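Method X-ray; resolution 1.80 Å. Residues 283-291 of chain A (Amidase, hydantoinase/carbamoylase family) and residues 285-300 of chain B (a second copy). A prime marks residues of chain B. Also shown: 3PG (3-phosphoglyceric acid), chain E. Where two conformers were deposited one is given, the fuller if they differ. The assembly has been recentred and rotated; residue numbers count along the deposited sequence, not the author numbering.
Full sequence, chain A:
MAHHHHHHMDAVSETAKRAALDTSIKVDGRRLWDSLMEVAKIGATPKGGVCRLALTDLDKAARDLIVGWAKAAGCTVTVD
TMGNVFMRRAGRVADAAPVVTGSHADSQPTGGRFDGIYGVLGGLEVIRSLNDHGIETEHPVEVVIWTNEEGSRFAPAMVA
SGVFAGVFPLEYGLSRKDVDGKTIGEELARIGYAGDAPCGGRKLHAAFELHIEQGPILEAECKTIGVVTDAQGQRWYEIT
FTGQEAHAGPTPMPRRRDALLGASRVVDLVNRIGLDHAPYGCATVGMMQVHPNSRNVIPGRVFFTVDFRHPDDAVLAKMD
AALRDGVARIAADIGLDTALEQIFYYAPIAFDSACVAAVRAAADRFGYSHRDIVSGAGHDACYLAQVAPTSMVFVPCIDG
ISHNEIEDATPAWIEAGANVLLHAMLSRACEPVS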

# COMPACT_ATOMS: atom_id res chain seq x y z
N ALA A 283 -8.76 -7.30 -17.74
CA ALA A 283 -9.14 -6.34 -16.71
C ALA A 283 -8.39 -6.65 -15.42
O ALA A 283 -8.42 -7.80 -14.96
N THR A 284 -7.77 -5.63 -14.84
CA THR A 284 -6.87 -5.80 -13.71
C THR A 284 -6.88 -4.57 -12.82
O THR A 284 -6.92 -3.44 -13.32
N VAL A 285 -6.83 -4.78 -11.51
CA VAL A 285 -6.45 -3.74 -10.55
C VAL A 285 -5.06 -4.12 -10.05
O VAL A 285 -4.91 -5.12 -9.33
N GLY A 286 -4.05 -3.35 -10.42
CA GLY A 286 -2.68 -3.72 -10.10
C GLY A 286 -2.06 -2.89 -8.99
O GLY A 286 -1.08 -3.30 -8.38
N MET A 287 -2.63 -1.72 -8.72
CA MET A 287 -2.02 -0.77 -7.79
C MET A 287 -3.09 -0.25 -6.84
O MET A 287 -4.18 0.13 -7.28
N MET A 288 -2.77 -0.23 -5.55
CA MET A 288 -3.71 0.20 -4.53
C MET A 288 -2.92 0.81 -3.39
O MET A 288 -1.90 0.26 -2.97
N GLN A 289 -3.40 1.95 -2.88
CA GLN A 289 -2.78 2.63 -1.74
C GLN A 289 -3.88 2.94 -0.72
O GLN A 289 -4.81 3.68 -1.03
N VAL A 290 -3.77 2.37 0.48
CA VAL A 290 -4.79 2.50 1.51
C VAL A 290 -4.34 3.55 2.52
O VAL A 290 -3.16 3.59 2.89
N HIS A 291 -5.28 4.40 2.98
CA HIS A 291 -4.99 5.42 3.98
C HIS A 291 -5.99 5.33 5.12
O HIS A 291 -7.21 5.26 4.87
N VAL B 285 -11.01 -4.72 7.83
CA VAL B 285 -9.67 -4.82 7.25
C VAL B 285 -9.14 -3.39 7.16
O VAL B 285 -9.64 -2.58 6.37
N GLY B 286 -8.13 -3.07 7.96
CA GLY B 286 -7.63 -1.70 7.99
C GLY B 286 -6.28 -1.51 7.33
O GLY B 286 -5.89 -0.38 7.01
N MET B 287 -5.55 -2.60 7.13
CA MET B 287 -4.19 -2.51 6.60
C MET B 287 -4.02 -3.50 5.46
O MET B 287 -4.44 -4.65 5.55
N MET B 288 -3.40 -3.03 4.38
CA MET B 288 -3.17 -3.86 3.21
C MET B 288 -1.90 -3.39 2.52
O MET B 288 -1.65 -2.19 2.42
N GLN B 289 -1.10 -4.34 2.04
CA GLN B 289 0.12 -4.03 1.29
C GLN B 289 0.14 -4.92 0.06
O GLN B 289 0.16 -6.14 0.19
N VAL B 290 0.13 -4.30 -1.12
CA VAL B 290 0.04 -5.01 -2.39
C VAL B 290 1.43 -5.08 -3.01
O VAL B 290 2.19 -4.12 -2.92
N HIS B 291 1.78 -6.23 -3.60
CA HIS B 291 3.08 -6.42 -4.24
C HIS B 291 2.89 -6.99 -5.63
O HIS B 291 2.15 -7.98 -5.80
N PRO B 292 3.56 -6.44 -6.66
CA PRO B 292 4.50 -5.32 -6.57
C PRO B 292 3.84 -3.95 -6.57
O PRO B 292 4.56 -2.94 -6.50
N ASN B 293 2.50 -3.90 -6.66
CA ASN B 293 1.74 -2.64 -6.63
C ASN B 293 2.01 -1.79 -7.87
O ASN B 293 2.10 -0.56 -7.79
N SER B 294 2.15 -2.44 -9.01
CA SER B 294 2.32 -1.76 -10.29
C SER B 294 1.05 -1.93 -11.10
O SER B 294 0.51 -3.03 -11.18
N ARG B 295 0.58 -0.83 -11.71
CA ARG B 295 -0.77 -0.84 -12.27
C ARG B 295 -0.94 -1.85 -13.39
O ARG B 295 -2.05 -2.38 -13.57
N ASN B 296 0.11 -2.16 -14.15
CA ASN B 296 -0.01 -3.15 -15.22
C ASN B 296 0.67 -4.47 -14.87
O ASN B 296 1.13 -5.20 -15.75
N VAL B 297 0.65 -4.84 -13.59
CA VAL B 297 1.10 -6.15 -13.11
C VAL B 297 0.01 -6.74 -12.22
O VAL B 297 -0.40 -6.11 -11.24
N ILE B 298 -0.44 -7.94 -12.56
CA ILE B 298 -1.34 -8.68 -11.66
C ILE B 298 -0.65 -8.84 -10.30
O ILE B 298 0.49 -9.33 -10.25
N PRO B 299 -1.28 -8.45 -9.20
CA PRO B 299 -0.61 -8.56 -7.89
C PRO B 299 -0.28 -10.01 -7.54
O PRO B 299 -1.13 -10.90 -7.61
N GLY B 300 0.98 -10.23 -7.15
CA GLY B 300 1.42 -11.58 -6.85
C GLY B 300 1.44 -11.89 -5.37
O GLY B 300 1.52 -13.06 -4.97

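The two 288-291 strands run nearly antiparallel, at 166°, but their axes come no closer than 7.3 Å, too far for direct backbone pairing. Side chains and water fill the gap. Val290 and Val290′, both in the t rotamer, point toward the opposing stretch, and each settles beside a methionine of the other copy: Val290 CG2 lies 4.2 Å from Met288′ CB, and Val290′ CG2 lies 4.1 Å from Met288 CB. The compact, branched valines thus meet the bases of long, flexible side chains. Both methionines are t, t, m, and their sulfurs meet at 4.1 Å between Met288 SD and Met288′ SD. Water completes the strand pairing: water 3 accepts from Val290′ N (3.0 Å) and donates to Met288 O (2.8 Å), while water 5 joins Val290 N (3.0 Å) to Met288′ O (2.8 Å) in the same way.

Farther along, the turn of chain B presses against Gly286, whose bare CA lies 3.5 Å from Val297′ O. A CB here would point into the turn and come within 2.4 Å of Ser294′ O, so glycine suits the hollow. Water 1 accepts from Gly286 N (2.9 Å) and donates to Arg295′ O (2.6 Å), sealing the edge of this close fit.

Asn293′, with chi1 off-well at -145°, sends its amide to the Met288 backbone. Met288 N donates to Asn293′ OD1 (2.8 Å), and Asn293′ ND2 donates to Met288 O (3.1 Å), so one amide satisfies both polar groups of a residue. Met287, extended in all three torsions, reaches Arg295′, with SD 3.5 Å from NH2, obliquely to the guanidinium. Thr284 CG2 packs 3.9 Å from Ile298′ CG1, and the Pro299′ ring brings CD within 3.5 Å of Val285 O. Asn296′ turns away from this contact, and its ND2 donates to 3PG O1 (2.8 Å).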

# COMPACT_ATOMS: atom_id res chain seq x y z
CB ALA A 283 -10.65 -6.34 -16.45
CB THR A 284 -5.41 -6.03 -14.16
OG1 THR A 284 -5.40 -6.83 -15.35
CG2 THR A 284 -4.58 -6.71 -13.05
CB VAL A 285 -7.45 -3.61 -9.39
CG1 VAL A 285 -6.92 -2.63 -8.34
CG2 VAL A 285 -8.79 -3.13 -9.92
CB MET A 287 -1.36 0.39 -8.55
CG MET A 287 -0.68 1.42 -7.65
SD MET A 287 -0.06 2.77 -8.65
CE MET A 287 0.65 3.82 -7.37
CB MET A 288 -4.56 -0.97 -4.01
CG MET A 288 -5.61 -0.53 -2.98
SD MET A 288 -6.79 -1.81 -2.50
CE MET A 288 -7.79 -1.89 -3.99
CB GLN A 289 -2.09 3.94 -2.15
CG GLN A 289 -0.91 3.82 -3.15
CD GLN A 289 -0.47 5.18 -3.72
OE1 GLN A 289 -1.29 6.07 -3.95
NE2 GLN A 289 0.83 5.35 -3.95
CB VAL A 290 -5.04 1.15 2.20
CG1 VAL A 290 -6.09 1.27 3.33
CG2 VAL A 290 -5.44 0.09 1.17
CB HIS A 291 -5.01 6.81 3.33
CG HIS A 291 -4.15 6.93 2.10
ND1 HIS A 291 -2.81 7.25 2.15
CD2 HIS A 291 -4.45 6.76 0.79
CE1 HIS A 291 -2.32 7.27 0.92
NE2 HIS A 291 -3.30 6.98 0.08
CB VAL B 285 -9.69 -5.50 5.88
CG1 VAL B 285 -8.30 -5.48 5.24
CG2 VAL B 285 -10.18 -6.93 6.01
CB MET B 287 -3.15 -2.80 7.69
CG MET B 287 -1.71 -2.77 7.21
SD MET B 287 -0.61 -3.09 8.61
CE MET B 287 1.02 -3.00 7.85
CB MET B 288 -4.36 -3.82 2.24
CG MET B 288 -4.21 -4.77 1.07
SD MET B 288 -5.68 -4.83 0.02
CE MET B 288 -6.71 -5.90 1.02
CB GLN B 289 1.37 -4.28 2.13
CG GLN B 289 1.48 -3.45 3.40
CD GLN B 289 2.62 -3.91 4.29
OE1 GLN B 289 2.88 -5.10 4.41
NE2 GLN B 289 3.31 -2.96 4.91
CB VAL B 290 -0.94 -4.30 -3.34
CG1 VAL B 290 -0.98 -5.00 -4.68
CG2 VAL B 290 -2.36 -4.23 -2.71
CB HIS B 291 4.01 -7.36 -3.45
CG HIS B 291 5.19 -7.83 -4.25
ND1 HIS B 291 6.33 -7.07 -4.40
CD2 HIS B 291 5.38 -8.95 -4.99
CE1 HIS B 291 7.18 -7.72 -5.18
NE2 HIS B 291 6.63 -8.86 -5.55
CB PRO B 292 5.39 -5.49 -7.81
CG PRO B 292 4.47 -6.14 -8.82
CD PRO B 292 3.56 -7.05 -8.01
CB ASN B 293 2.02 -1.83 -5.36
CG ASN B 293 0.79 -1.08 -4.86
OD1 ASN B 293 -0.33 -1.48 -5.13
ND2 ASN B 293 1.01 0.02 -4.14
CB SER B 294 3.52 -2.30 -11.06
OG SER B 294 3.61 -1.69 -12.34
CB ARG B 295 -1.15 0.57 -12.75
CG ARG B 295 -0.21 1.21 -13.76
CD ARG B 295 -0.54 2.70 -13.85
NE ARG B 295 -0.05 3.45 -12.69
CZ ARG B 295 -0.61 4.55 -12.20
NH1 ARG B 295 -1.73 5.05 -12.74
NH2 ARG B 295 -0.07 5.17 -11.16
CB ASN B 296 0.47 -2.59 -16.58
CG ASN B 296 1.84 -1.91 -16.54
OD1 ASN B 296 2.38 -1.58 -15.49
ND2 ASN B 296 2.39 -1.66 -17.74
CB VAL B 297 2.42 -6.08 -12.33
CG1 VAL B 297 2.85 -7.49 -11.90
CG2 VAL B 297 3.52 -5.38 -13.12
CB ILE B 298 -1.68 -10.06 -12.25
CG1 ILE B 298 -2.44 -9.92 -13.57
CG2 ILE B 298 -2.47 -10.90 -11.23
CD1 ILE B 298 -2.37 -11.18 -14.44
CB PRO B 299 -1.63 -7.96 -6.93
CG PRO B 299 -2.34 -6.95 -7.77
CD PRO B 299 -2.49 -7.62 -9.12
C1 3PG E . 1.37 -2.44 -21.23
O1 3PG E . 1.10 -2.71 -20.04
O2 3PG E . 0.86 -3.06 -22.19
C2 3PG E . 2.34 -1.33 -21.49
O3 3PG E . 2.18 -0.83 -22.83
C3 3PG E . 3.74 -1.87 -21.32
O1P 3PG E . 3.98 -2.86 -22.33
P 3PG E . 5.25 -3.88 -22.15
O2P 3PG E . 6.43 -3.03 -21.73
O3P 3PG E . 4.79 -4.84 -21.06
O4P 3PG E . 5.42 -4.50 -23.55
O HOH W 1 -4.43 -1.65 -12.69
O HOH W 2 0.79 -5.20 -8.83
O HOH W 3 -0.49 -1.37 -1.17
O HOH W 4 2.76 2.76 -3.91
O HOH W 5 -1.84 0.11 0.83